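PDB 2FIW: GCN5-related N-acetyltransferase:Aminotransferase, class-II from Rhodopseudomonas palustris, which probably transfers the acetyl group of acetyl coenzyme A to an amine of a substrate not yet identified, as GCN5-related N-acetyltransferases do. Local coordinates for residues T21-I29 with W45-F55; F55-L65 with F76-M87. One frame throughout, in Å; residues are numbered along the deposited sequence.

Contact 1 (T21-I29 with W45-F55); sequences TAAIFVASI and WASAADDEAKF. With ACO (acetyl coenzyme *a), chain C.
In F25 and F55 alike CG stands anti to the backbone N (chi1 167° and -171°), which swings the two rings toward each other, so that rings from helix 18-32 and helix 52-60 meet. The edge of F55 comes down on the face of F25, with F55 CZ 3.7 Å from F25 CG and the ring planes inclined at 56°. On the opposite face of F25 sits I29 CD1, so the phenyl ring is held between an aromatic edge and a methyl. Its rim reaches the backbone of the other segment: A46 O lies near the ring plane, 3.6 Å from F25 CE1.

I29 works in two directions. The CD1 that sits over F25 also makes a CH-pi contact with W45, 3.5 Å from the centroid of the five-membered ring and 15° off its normal. CG1 follows over the indole. At the alanines the backbones come close, V26 CA and A46 CA lying 5.0 Å apart; A22 CB meets A49 CB at 3.9 Å, and V26 CG1 touches A49 CB.

No hydrogen bond crosses between the segments. W45 NE1 is tied instead to Y89, while W45 CH2 comes within 3.9 Å of O5P of the coenzyme; S28, whose OG is hydrogen-bonded to V90 O, also lines that pocket. F25, W45 and F55 thus make an aromatic cluster between helix 18-32 and helices 39-46 and 52-60 of a GNAT fold, next to the pantetheine arm of acetyl coenzyme A.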
loop_
_atom_site.group_PDB
_atom_site.type_symbol
_atom_site.label_atom_id
_atom_site.label_comp_id
_atom_site.label_asym_id
_atom_site.label_seq_id
_atom_site.Cartn_x
_atom_site.Cartn_y
_atom_site.Cartn_z
ATOM N N THR A 21 10.932 3.086 -5.169
ATOM C CA THR A 21 9.603 3.111 -4.579
ATOM C C THR A 21 8.570 3.440 -5.655
ATOM O O THR A 21 7.505 2.832 -5.700
ATOM C CB THR A 21 9.518 4.143 -3.412
ATOM O OG1 THR A 21 10.553 3.868 -2.466
ATOM C CG2 THR A 21 8.227 4.013 -2.691
ATOM N N ALA A 22 8.899 4.417 -6.495
ATOM C CA ALA A 22 8.058 4.828 -7.604
ATOM C C ALA A 22 7.943 3.698 -8.601
ATOM O O ALA A 22 6.889 3.513 -9.174
ATOM C CB ALA A 22 8.605 6.103 -8.278
ATOM N N ALA A 23 9.020 2.930 -8.761
ATOM C CA ALA A 23 9.057 1.756 -9.616
ATOM C C ALA A 23 8.226 0.567 -9.114
ATOM O O ALA A 23 7.603 -0.143 -9.911
ATOM C CB ALA A 23 10.491 1.342 -9.865
ATOM N N ILE A 24 8.206 0.339 -7.804
ATOM C CA ILE A 24 7.382 -0.743 -7.228
ATOM C C ILE A 24 5.902 -0.393 -7.370
ATOM O O ILE A 24 5.064 -1.262 -7.611
ATOM C CB ILE A 24 7.720 -0.988 -5.716
ATOM C CG1 ILE A 24 9.059 -1.717 -5.570
ATOM C CG2 ILE A 24 6.620 -1.776 -5.024
ATOM C CD1 ILE A 24 9.714 -1.539 -4.197
ATOM N N PHE A 25 5.609 0.896 -7.202
ATOM C CA PHE A 25 4.268 1.454 -7.214
ATOM C C PHE A 25 3.637 1.311 -8.613
ATOM O O PHE A 25 2.535 0.762 -8.743
ATOM C CB PHE A 25 4.368 2.910 -6.742
ATOM C CG PHE A 25 3.131 3.753 -6.966
ATOM C CD1 PHE A 25 3.020 4.568 -8.102
ATOM C CD2 PHE A 25 2.137 3.821 -5.993
ATOM C CE1 PHE A 25 1.903 5.379 -8.283
ATOM C CE2 PHE A 25 1.020 4.611 -6.157
ATOM C CZ PHE A 25 0.893 5.407 -7.299
ATOM N N VAL A 26 4.341 1.765 -9.653
ATOM C CA VAL A 26 3.792 1.656 -11.001
ATOM C C VAL A 26 3.718 0.202 -11.479
ATOM O O VAL A 26 2.754 -0.152 -12.151
ATOM C CB VAL A 26 4.457 2.598 -12.085
ATOM C CG1 VAL A 26 4.919 3.901 -11.496
ATOM C CG2 VAL A 26 5.556 1.913 -12.830
ATOM N N ALA A 27 4.706 -0.636 -11.136
ATOM C CA ALA A 27 4.695 -2.031 -11.578
ATOM C C ALA A 27 3.592 -2.827 -10.894
ATOM O O ALA A 27 2.964 -3.684 -11.503
ATOM C CB ALA A 27 6.032 -2.662 -11.349
ATOM N N SER A 28 3.359 -2.530 -9.619
ATOM C CA SER A 28 2.282 -3.134 -8.827
ATOM C C SER A 28 0.903 -2.818 -9.420
ATOM O O SER A 28 0.042 -3.684 -9.532
ATOM C CB SER A 28 2.362 -2.604 -7.397
ATOM O OG SER A 28 1.441 -3.258 -6.547
ATOM N N ILE A 29 0.705 -1.555 -9.790
ATOM C CA ILE A 29 -0.532 -1.093 -10.403
ATOM C C ILE A 29 -0.766 -1.704 -11.806
ATOM O O ILE A 29 -1.831 -2.265 -12.071
ATOM C CB ILE A 29 -0.564 0.444 -10.431
ATOM C CG1 ILE A 29 -0.670 0.978 -8.992
ATOM C CG2 ILE A 29 -1.693 0.983 -11.365
ATOM C CD1 ILE A 29 -0.304 2.442 -8.866
ATOM N N TRP A 45 -3.967 6.255 -12.056
ATOM C CA TRP A 45 -3.479 5.800 -10.755
ATOM C C TRP A 45 -1.934 5.828 -10.715
ATOM O O TRP A 45 -1.372 6.503 -9.861
ATOM C CB TRP A 45 -4.016 4.397 -10.486
ATOM C CG TRP A 45 -3.778 3.831 -9.132
ATOM C CD1 TRP A 45 -3.019 4.367 -8.104
ATOM C CD2 TRP A 45 -4.261 2.578 -8.660
ATOM N NE1 TRP A 45 -3.028 3.518 -7.019
ATOM C CE2 TRP A 45 -3.780 2.410 -7.334
ATOM C CE3 TRP A 45 -5.070 1.580 -9.220
ATOM C CZ2 TRP A 45 -4.081 1.269 -6.565
ATOM C CZ3 TRP A 45 -5.365 0.450 -8.454
ATOM C CH2 TRP A 45 -4.865 0.305 -7.143
ATOM N N ALA A 46 -1.271 5.120 -11.640
ATOM C CA ALA A 46 0.193 5.090 -11.722
ATOM C C ALA A 46 0.840 6.443 -11.985
ATOM O O ALA A 46 1.985 6.671 -11.600
ATOM C CB ALA A 46 0.642 4.125 -12.788
ATOM N N SER A 47 0.120 7.336 -12.655
ATOM C CA SER A 47 0.702 8.587 -13.097
ATOM C C SER A 47 1.063 9.442 -11.892
ATOM O O SER A 47 1.686 10.481 -12.049
ATOM C CB SER A 47 -0.239 9.352 -14.064
ATOM O OG SER A 47 -1.209 10.130 -13.349
ATOM N N ALA A 48 0.671 9.011 -10.692
ATOM C CA ALA A 48 1.011 9.761 -9.484
ATOM C C ALA A 48 2.526 9.788 -9.224
ATOM O O ALA A 48 3.049 10.739 -8.631
ATOM C CB ALA A 48 0.253 9.226 -8.285
ATOM N N ALA A 49 3.233 8.770 -9.703
ATOM C CA ALA A 49 4.686 8.713 -9.569
ATOM C C ALA A 49 5.432 9.620 -10.582
ATOM O O ALA A 49 6.671 9.732 -10.535
ATOM C CB ALA A 49 5.163 7.265 -9.666
ATOM N N ASP A 50 4.660 10.245 -11.481
ATOM C CA ASP A 50 5.147 11.189 -12.495
ATOM C C ASP A 50 5.715 12.457 -11.882
ATOM O O ASP A 50 6.811 12.892 -12.259
ATOM C CB ASP A 50 4.023 11.598 -13.468
ATOM C CG ASP A 50 3.755 10.559 -14.543
ATOM O OD1 ASP A 50 4.441 9.517 -14.548
ATOM O OD2 ASP A 50 2.842 10.791 -15.373
ATOM N N ASP A 51 4.963 13.073 -10.974
ATOM C CA ASP A 51 5.462 14.221 -10.230
ATOM C C ASP A 51 6.368 13.697 -9.116
ATOM O O ASP A 51 5.923 13.436 -7.991
ATOM C CB ASP A 51 4.305 15.062 -9.677
ATOM C CG ASP A 51 4.766 16.385 -9.080
ATOM O OD1 ASP A 51 5.992 16.667 -9.055
ATOM O OD2 ASP A 51 3.885 17.140 -8.614
ATOM N N GLU A 52 7.639 13.535 -9.461
ATOM C CA GLU A 52 8.647 12.911 -8.586
ATOM C C GLU A 52 8.801 13.545 -7.207
ATOM O O GLU A 52 8.828 12.845 -6.192
ATOM C CB GLU A 52 10.000 12.818 -9.311
ATOM C CG GLU A 52 9.904 11.977 -10.592
ATOM C CD GLU A 52 11.241 11.702 -11.279
ATOM O OE1 GLU A 52 12.317 11.985 -10.688
ATOM O OE2 GLU A 52 11.201 11.196 -12.427
ATOM N N ALA A 53 8.872 14.869 -7.179
ATOM C CA ALA A 53 9.006 15.618 -5.932
ATOM C C ALA A 53 7.809 15.424 -4.990
ATOM O O ALA A 53 7.976 15.273 -3.769
ATOM C CB ALA A 53 9.246 17.118 -6.230
ATOM N N LYS A 54 6.618 15.420 -5.571
ATOM C CA LYS A 54 5.353 15.323 -4.835
ATOM C C LYS A 54 5.048 13.869 -4.423
ATOM O O LYS A 54 4.493 13.616 -3.348
ATOM C CB LYS A 54 4.233 15.924 -5.702
ATOM C CG LYS A 54 2.837 15.901 -5.107
ATOM C CD LYS A 54 1.821 16.519 -6.071
ATOM C CE LYS A 54 0.399 15.976 -5.808
ATOM N NZ LYS A 54 0.013 16.174 -4.357
ATOM N N PHE A 55 5.404 12.918 -5.279
ATOM C CA PHE A 55 5.385 11.502 -4.892
ATOM C C PHE A 55 6.331 11.235 -3.700
ATOM O O PHE A 55 5.940 10.613 -2.725
ATOM C CB PHE A 55 5.729 10.590 -6.076
ATOM C CG PHE A 55 5.518 9.127 -5.797
ATOM C CD1 PHE A 55 4.233 8.578 -5.815
ATOM C CD2 PHE A 55 6.600 8.296 -5.508
ATOM C CE1 PHE A 55 4.025 7.220 -5.538
ATOM C CE2 PHE A 55 6.402 6.929 -5.236
ATOM C CZ PHE A 55 5.114 6.396 -5.251
HETATM N N1A ACO C . 0.768 -19.858 -0.348
HETATM C C2A ACO C . -0.488 -19.452 -0.622
HETATM N N3A ACO C . -0.911 -18.214 -0.301
HETATM C C4A ACO C . -0.091 -17.304 0.313
HETATM C C5A ACO C . 1.215 -17.645 0.624
HETATM C C6A ACO C . 1.658 -19.025 0.260
HETATM N N6A ACO C . 2.918 -19.448 0.530
HETATM N N7A ACO C . 1.788 -16.574 1.218
HETATM C C8A ACO C . 0.857 -15.589 1.267
HETATM N N9A ACO C . -0.281 -16.043 0.724
HETATM C C1B ACO C . -1.575 -15.332 0.541
HETATM C C2B ACO C . -2.205 -14.795 1.813
HETATM O O2B ACO C . -2.946 -15.813 2.489
HETATM C C3B ACO C . -3.111 -13.704 1.265
HETATM O O3B ACO C . -4.439 -14.186 1.052
HETATM P P3B ACO C . -5.727 -13.203 1.054
HETATM O O7A ACO C . -5.721 -12.443 -0.268
HETATM O O8A ACO C . -5.508 -12.294 2.241
HETATM O O9A ACO C . -6.876 -14.175 1.207
HETATM C C4B ACO C . -2.486 -13.281 -0.070
HETATM O O4B ACO C . -1.454 -14.225 -0.363
HETATM C C5B ACO C . -1.871 -11.882 -0.020
HETATM O O5B ACO C . -1.068 -11.791 1.167
HETATM P P1A ACO C . 0.428 -11.203 1.174
HETATM O O1A ACO C . 1.352 -12.152 0.438
HETATM O O2A ACO C . 0.687 -10.836 2.618
HETATM O O3A ACO C . 0.216 -9.842 0.329
HETATM P P2A ACO C . 1.064 -9.449 -0.960
HETATM O O4A ACO C . 0.645 -10.357 -2.085
HETATM O O5A ACO C . 2.508 -9.382 -0.551
HETATM O O6A ACO C . 0.565 -7.941 -1.281
HETATM C CBP ACO C . -1.112 -6.278 -2.066
HETATM C CCP ACO C . -0.792 -7.487 -1.171
HETATM C CDP ACO C . -2.610 -6.015 -1.968
HETATM C CEP ACO C . -0.330 -5.062 -1.594
HETATM C CAP ACO C . -0.700 -6.542 -3.535
HETATM O OAP ACO C . -1.529 -7.545 -4.148
HETATM C C9P ACO C . -0.565 -5.338 -4.461
HETATM O O9P ACO C . 0.590 -4.686 -4.547
HETATM N N8P ACO C . -1.551 -4.977 -5.176
HETATM C C7P ACO C . -1.651 -3.899 -6.169
HETATM C C6P ACO C . -1.618 -2.491 -5.574
HETATM C C5P ACO C . -2.779 -2.331 -4.640
HETATM O O5P ACO C . -3.894 -2.735 -4.945
HETATM N N4P ACO C . -2.514 -1.748 -3.481
HETATM C C3P ACO C . -3.470 -1.516 -2.418
HETATM C C2P ACO C . -4.174 -0.203 -2.719
HETATM S S1P ACO C . -4.896 0.249 -1.186
HETATM C C ACO C . -3.918 1.465 -0.601
HETATM O O ACO C . -2.757 1.565 -0.980
HETATM C CH3 ACO C . -4.431 2.320 0.271
#

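Contact 2 (F55-L65 with F76-M87); sequences FAARLSGQLTL and FASLKGPDHIDM. With ACO (acetyl coenzyme *a), chain C.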
loop_
_atom_site.group_PDB
_atom_site.type_symbol
_atom_site.label_atom_id
_atom_site.label_comp_id
_atom_site.label_asym_id
_atom_site.label_seq_id
_atom_site.Cartn_x
_atom_site.Cartn_y
_atom_site.Cartn_z
ATOM N N PHE A 55 5.404 12.918 -5.279
ATOM C CA PHE A 55 5.385 11.502 -4.892
ATOM C C PHE A 55 6.331 11.235 -3.700
ATOM O O PHE A 55 5.940 10.613 -2.725
ATOM C CB PHE A 55 5.729 10.590 -6.076
ATOM C CG PHE A 55 5.518 9.127 -5.797
ATOM C CD1 PHE A 55 4.233 8.578 -5.815
ATOM C CD2 PHE A 55 6.600 8.296 -5.508
ATOM C CE1 PHE A 55 4.025 7.220 -5.538
ATOM C CE2 PHE A 55 6.402 6.929 -5.236
ATOM C CZ PHE A 55 5.114 6.396 -5.251
ATOM N N ALA A 56 7.565 11.726 -3.796
ATOM C CA ALA A 56 8.545 11.613 -2.727
ATOM C C ALA A 56 8.127 12.366 -1.450
ATOM O O ALA A 56 8.294 11.856 -0.363
ATOM C CB ALA A 56 9.920 12.071 -3.225
ATOM N N ALA A 57 7.549 13.555 -1.580
ATOM C CA ALA A 57 7.064 14.311 -0.411
ATOM C C ALA A 57 5.964 13.593 0.375
ATOM O O ALA A 57 5.915 13.674 1.613
ATOM C CB ALA A 57 6.615 15.726 -0.805
ATOM N N ARG A 58 5.072 12.906 -0.332
ATOM C CA ARG A 58 3.986 12.174 0.316
ATOM C C ARG A 58 4.571 11.045 1.177
ATOM O O ARG A 58 4.137 10.816 2.285
ATOM C CB ARG A 58 3.009 11.634 -0.742
ATOM C CG ARG A 58 1.821 10.845 -0.224
ATOM C CD ARG A 58 1.102 10.233 -1.411
ATOM N NE ARG A 58 -0.072 9.431 -1.040
ATOM C CZ ARG A 58 -0.900 8.858 -1.919
ATOM N NH1 ARG A 58 -0.692 8.989 -3.227
ATOM N NH2 ARG A 58 -1.937 8.145 -1.495
ATOM N N LEU A 59 5.573 10.365 0.642
ATOM C CA LEU A 59 6.290 9.300 1.304
ATOM C C LEU A 59 7.108 9.779 2.499
ATOM O O LEU A 59 6.999 9.223 3.593
ATOM C CB LEU A 59 7.216 8.632 0.278
ATOM C CG LEU A 59 6.709 7.318 -0.344
ATOM C CD1 LEU A 59 5.266 7.400 -0.559
ATOM C CD2 LEU A 59 7.384 7.015 -1.645
ATOM N N SER A 60 7.926 10.807 2.289
ATOM C CA SER A 60 8.872 11.280 3.296
ATOM C C SER A 60 8.186 11.989 4.460
ATOM O O SER A 60 8.731 12.063 5.555
ATOM C CB SER A 60 9.940 12.187 2.656
ATOM O OG SER A 60 9.399 13.463 2.339
ATOM N N GLY A 61 6.979 12.487 4.214
ATOM C CA GLY A 61 6.218 13.214 5.224
ATOM C C GLY A 61 5.215 12.325 5.938
ATOM O O GLY A 61 4.462 12.792 6.802
ATOM N N GLN A 62 5.211 11.041 5.569
ATOM C CA GLN A 62 4.412 10.017 6.242
ATOM C C GLN A 62 5.335 9.002 6.927
ATOM O O GLN A 62 6.561 9.156 6.919
ATOM C CB GLN A 62 3.480 9.350 5.234
ATOM C CG GLN A 62 2.284 10.240 4.844
ATOM C CD GLN A 62 1.506 9.746 3.617
ATOM O OE1 GLN A 62 1.642 8.591 3.176
ATOM N NE2 GLN A 62 0.698 10.635 3.050
ATOM N N LEU A 63 4.764 7.984 7.552
ATOM C CA LEU A 63 5.590 6.894 8.085
ATOM C C LEU A 63 5.619 5.749 7.078
ATOM O O LEU A 63 4.673 4.975 6.978
ATOM C CB LEU A 63 5.123 6.434 9.477
ATOM C CG LEU A 63 4.913 7.461 10.603
ATOM C CD1 LEU A 63 4.643 6.718 11.911
ATOM C CD2 LEU A 63 6.107 8.412 10.790
ATOM N N THR A 64 6.716 5.675 6.330
ATOM C CA THR A 64 6.836 4.813 5.161
ATOM C C THR A 64 7.924 3.770 5.373
ATOM O O THR A 64 9.078 4.099 5.639
ATOM C CB THR A 64 7.133 5.651 3.856
ATOM O OG1 THR A 64 6.175 6.696 3.742
ATOM C CG2 THR A 64 7.069 4.786 2.596
ATOM N N LEU A 65 7.532 2.510 5.248
ATOM C CA LEU A 65 8.425 1.384 5.449
ATOM C C LEU A 65 8.640 0.672 4.130
ATOM O O LEU A 65 7.717 0.572 3.325
ATOM C CB LEU A 65 7.829 0.408 6.481
ATOM C CG LEU A 65 7.785 0.820 7.969
ATOM C CD1 LEU A 65 6.807 -0.055 8.771
ATOM C CD2 LEU A 65 9.201 0.770 8.561
ATOM N N PHE A 76 6.400 -1.655 -0.270
ATOM C CA PHE A 76 6.388 -0.566 0.702
ATOM C C PHE A 76 4.958 -0.243 1.176
ATOM O O PHE A 76 3.951 -0.586 0.515
ATOM C CB PHE A 76 7.104 0.697 0.161
ATOM C CG PHE A 76 6.277 1.480 -0.821
ATOM C CD1 PHE A 76 6.184 1.070 -2.160
ATOM C CD2 PHE A 76 5.548 2.599 -0.403
ATOM C CE1 PHE A 76 5.401 1.787 -3.062
ATOM C CE2 PHE A 76 4.770 3.323 -1.299
ATOM C CZ PHE A 76 4.699 2.917 -2.634
ATOM N N ALA A 77 4.864 0.389 2.337
ATOM C CA ALA A 77 3.572 0.835 2.834
ATOM C C ALA A 77 3.752 2.129 3.616
ATOM O O ALA A 77 4.849 2.435 4.081
ATOM C CB ALA A 77 2.903 -0.246 3.683
ATOM N N SER A 78 2.664 2.882 3.750
ATOM C CA SER A 78 2.733 4.222 4.287
ATOM C C SER A 78 1.562 4.531 5.185
ATOM O O SER A 78 0.397 4.399 4.802
ATOM C CB SER A 78 2.802 5.234 3.158
ATOM O OG SER A 78 3.499 6.399 3.557
ATOM N N LEU A 79 1.888 4.925 6.409
ATOM C CA LEU A 79 0.881 5.391 7.336
ATOM C C LEU A 79 0.809 6.920 7.279
ATOM O O LEU A 79 1.833 7.599 7.391
ATOM C CB LEU A 79 1.203 4.900 8.753
ATOM C CG LEU A 79 0.214 5.310 9.846
ATOM C CD1 LEU A 79 -0.970 4.355 9.865
ATOM C CD2 LEU A 79 0.953 5.297 11.176
ATOM N N LYS A 80 -0.394 7.446 7.057
ATOM C CA LYS A 80 -0.645 8.878 7.151
ATOM C C LYS A 80 -1.301 9.151 8.490
ATOM O O LYS A 80 -2.200 8.417 8.912
ATOM C CB LYS A 80 -1.557 9.368 6.021
ATOM C CG LYS A 80 -1.900 10.857 6.109
ATOM C CD LYS A 80 -2.514 11.384 4.823
ATOM C CE LYS A 80 -3.051 12.797 5.036
ATOM N NZ LYS A 80 -2.668 13.736 3.920
ATOM N N GLY A 81 -0.827 10.201 9.161
ATOM C CA GLY A 81 -1.419 10.662 10.414
ATOM C C GLY A 81 -1.413 9.538 11.431
ATOM O O GLY A 81 -0.586 8.624 11.330
ATOM N N PRO A 82 -2.354 9.580 12.398
ATOM C CA PRO A 82 -2.432 8.519 13.403
ATOM C C PRO A 82 -2.948 7.161 12.869
ATOM O O PRO A 82 -2.431 6.106 13.268
ATOM C CB PRO A 82 -3.387 9.106 14.459
ATOM C CG PRO A 82 -4.265 10.043 13.690
ATOM C CD PRO A 82 -3.389 10.615 12.595
ATOM N N ASP A 83 -3.926 7.188 11.962
ATOM C CA ASP A 83 -4.703 5.981 11.670
ATOM C C ASP A 83 -5.042 5.662 10.208
ATOM O O ASP A 83 -5.906 4.831 9.956
ATOM C CB ASP A 83 -5.992 6.002 12.493
ATOM C CG ASP A 83 -6.805 7.270 12.281
ATOM O OD1 ASP A 83 -6.536 8.034 11.313
ATOM O OD2 ASP A 83 -7.724 7.499 13.103
ATOM N N HIS A 84 -4.378 6.306 9.257
ATOM C CA HIS A 84 -4.623 6.007 7.844
ATOM C C HIS A 84 -3.550 5.161 7.179
ATOM O O HIS A 84 -2.392 5.568 7.097
ATOM C CB HIS A 84 -4.812 7.278 7.030
ATOM C CG HIS A 84 -6.066 8.012 7.350
ATOM N ND1 HIS A 84 -6.165 8.881 8.413
ATOM C CD2 HIS A 84 -7.281 8.004 6.754
ATOM C CE1 HIS A 84 -7.387 9.381 8.457
ATOM N NE2 HIS A 84 -8.085 8.864 7.461
ATOM N N ILE A 85 -3.954 4.004 6.669
ATOM C CA ILE A 85 -3.104 3.254 5.758
ATOM C C ILE A 85 -3.220 3.920 4.404
ATOM O O ILE A 85 -4.191 3.710 3.684
ATOM C CB ILE A 85 -3.485 1.764 5.671
ATOM C CG1 ILE A 85 -3.293 1.094 7.041
ATOM C CG2 ILE A 85 -2.687 1.060 4.557
ATOM C CD1 ILE A 85 -3.335 -0.402 6.990
ATOM N N ASP A 86 -2.222 4.731 4.076
ATOM C CA ASP A 86 -2.243 5.547 2.874
ATOM C C ASP A 86 -1.814 4.777 1.623
ATOM O O ASP A 86 -2.341 5.014 0.542
ATOM C CB ASP A 86 -1.360 6.779 3.066
ATOM C CG ASP A 86 -1.571 7.827 1.984
ATOM O OD1 ASP A 86 -2.733 8.211 1.741
ATOM O OD2 ASP A 86 -0.576 8.271 1.378
HETATM N N MSE A 87 -0.863 3.861 1.780
HETATM C CA MSE A 87 -0.251 3.151 0.665
HETATM C C MSE A 87 0.211 1.763 1.065
HETATM O O MSE A 87 0.713 1.563 2.180
HETATM C CB MSE A 87 0.932 3.946 0.115
HETATM C CG MSE A 87 0.539 5.317 -0.398
HETATM SE SE MSE A 87 1.963 6.230 -1.278
HETATM C CE MSE A 87 3.002 6.569 0.185
HETATM N N1A ACO C . 0.768 -19.858 -0.348
HETATM C C2A ACO C . -0.488 -19.452 -0.622
HETATM N N3A ACO C . -0.911 -18.214 -0.301
HETATM C C4A ACO C . -0.091 -17.304 0.313
HETATM C C5A ACO C . 1.215 -17.645 0.624
HETATM C C6A ACO C . 1.658 -19.025 0.260
HETATM N N6A ACO C . 2.918 -19.448 0.530
HETATM N N7A ACO C . 1.788 -16.574 1.218
HETATM C C8A ACO C . 0.857 -15.589 1.267
HETATM N N9A ACO C . -0.281 -16.043 0.724
HETATM C C1B ACO C . -1.575 -15.332 0.541
HETATM C C2B ACO C . -2.205 -14.795 1.813
HETATM O O2B ACO C . -2.946 -15.813 2.489
HETATM C C3B ACO C . -3.111 -13.704 1.265
HETATM O O3B ACO C . -4.439 -14.186 1.052
HETATM P P3B ACO C . -5.727 -13.203 1.054
HETATM O O7A ACO C . -5.721 -12.443 -0.268
HETATM O O8A ACO C . -5.508 -12.294 2.241
HETATM O O9A ACO C . -6.876 -14.175 1.207
HETATM C C4B ACO C . -2.486 -13.281 -0.070
HETATM O O4B ACO C . -1.454 -14.225 -0.363
HETATM C C5B ACO C . -1.871 -11.882 -0.020
HETATM O O5B ACO C . -1.068 -11.791 1.167
HETATM P P1A ACO C . 0.428 -11.203 1.174
HETATM O O1A ACO C . 1.352 -12.152 0.438
HETATM O O2A ACO C . 0.687 -10.836 2.618
HETATM O O3A ACO C . 0.216 -9.842 0.329
HETATM P P2A ACO C . 1.064 -9.449 -0.960
HETATM O O4A ACO C . 0.645 -10.357 -2.085
HETATM O O5A ACO C . 2.508 -9.382 -0.551
HETATM O O6A ACO C . 0.565 -7.941 -1.281
HETATM C CBP ACO C . -1.112 -6.278 -2.066
HETATM C CCP ACO C . -0.792 -7.487 -1.171
HETATM C CDP ACO C . -2.610 -6.015 -1.968
HETATM C CEP ACO C . -0.330 -5.062 -1.594
HETATM C CAP ACO C . -0.700 -6.542 -3.535
HETATM O OAP ACO C . -1.529 -7.545 -4.148
HETATM C C9P ACO C . -0.565 -5.338 -4.461
HETATM O O9P ACO C . 0.590 -4.686 -4.547
HETATM N N8P ACO C . -1.551 -4.977 -5.176
HETATM C C7P ACO C . -1.651 -3.899 -6.169
HETATM C C6P ACO C . -1.618 -2.491 -5.574
HETATM C C5P ACO C . -2.779 -2.331 -4.640
HETATM O O5P ACO C . -3.894 -2.735 -4.945
HETATM N N4P ACO C . -2.514 -1.748 -3.481
HETATM C C3P ACO C . -3.470 -1.516 -2.418
HETATM C C2P ACO C . -4.174 -0.203 -2.719
HETATM S S1P ACO C . -4.896 0.249 -1.186
HETATM C C ACO C . -3.918 1.465 -0.601
HETATM O O ACO C . -2.757 1.565 -0.980
HETATM C CH3 ACO C . -4.431 2.320 0.271
HETATM O O HOH W 1 1.738 11.483 8.424
#
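This is a mixed contact of hairpin pairing and helix-on-sheet packing: helix 52-60 runs into strand 63-69, which pairs antiparallel with strand 72-80 in the central sheet. Four backbone bonds set the register, L63 with L79 and L65 with A77 each bonding in both directions. T64 and S78 form the non-hydrogen-bonded pair between them, their CA atoms 4.2 Å apart.

On the face of T64 and S78 the helix lies across the sheet, its axis 9.4 Å from that of strand 76-80 at 68°. T64 OG1 donates to L59 O at 2.7 Å, tying the start of the strand back to the last turn of the helix; L59 O also accepts from Q62 N. S78 OG lies 2.7 Å from T64 OG1. F55 CZ approaches the F76 ring obliquely.

R58 carries the charged part. With CG anti to the backbone N (chi1 180°) and the chain extended from CG to NE, the guanidinium reaches D86. NE gives D86 OD2 a 2.7 Å bond on the syn side of the carboxylate, and NH2 adds weak bonds to both oxygens. The planes stay 57° apart, so this is not a flat two-pronged pair. M87 SE, of a selenomethionine, lies over one guanidinium face, 3.8 Å from R58 NE.

On the other face L63 CD1 meets L79 CD2 at 4.0 Å. D86 and M87 both face S78 in a classic beta bulge, and beside it D86 O and M87 CA border the coenzyme's acetyl group in strand 84-90, consistent with the bulged strand of the GNAT fold that opens the sheet there.

Both contacts use helix 52-60 and share F55, whose ring takes part in each. Contact 1 lies farther from the chain centre, and its touching residues are buried or partly exposed; contact 2 lies nearer the centre but reaches the surface at L63 and K80. Helix-to-helix packing in contact 1 is apolar and aromatic, whereas contact 2 adds strand pairing and a salt bridge. The two also touch directly: T21 packs on L59, and F76 reaches T21, I24 and F25. Each borders acetyl coenzyme A, contact 1 along the pantetheine arm and contact 2 at the acetyl end.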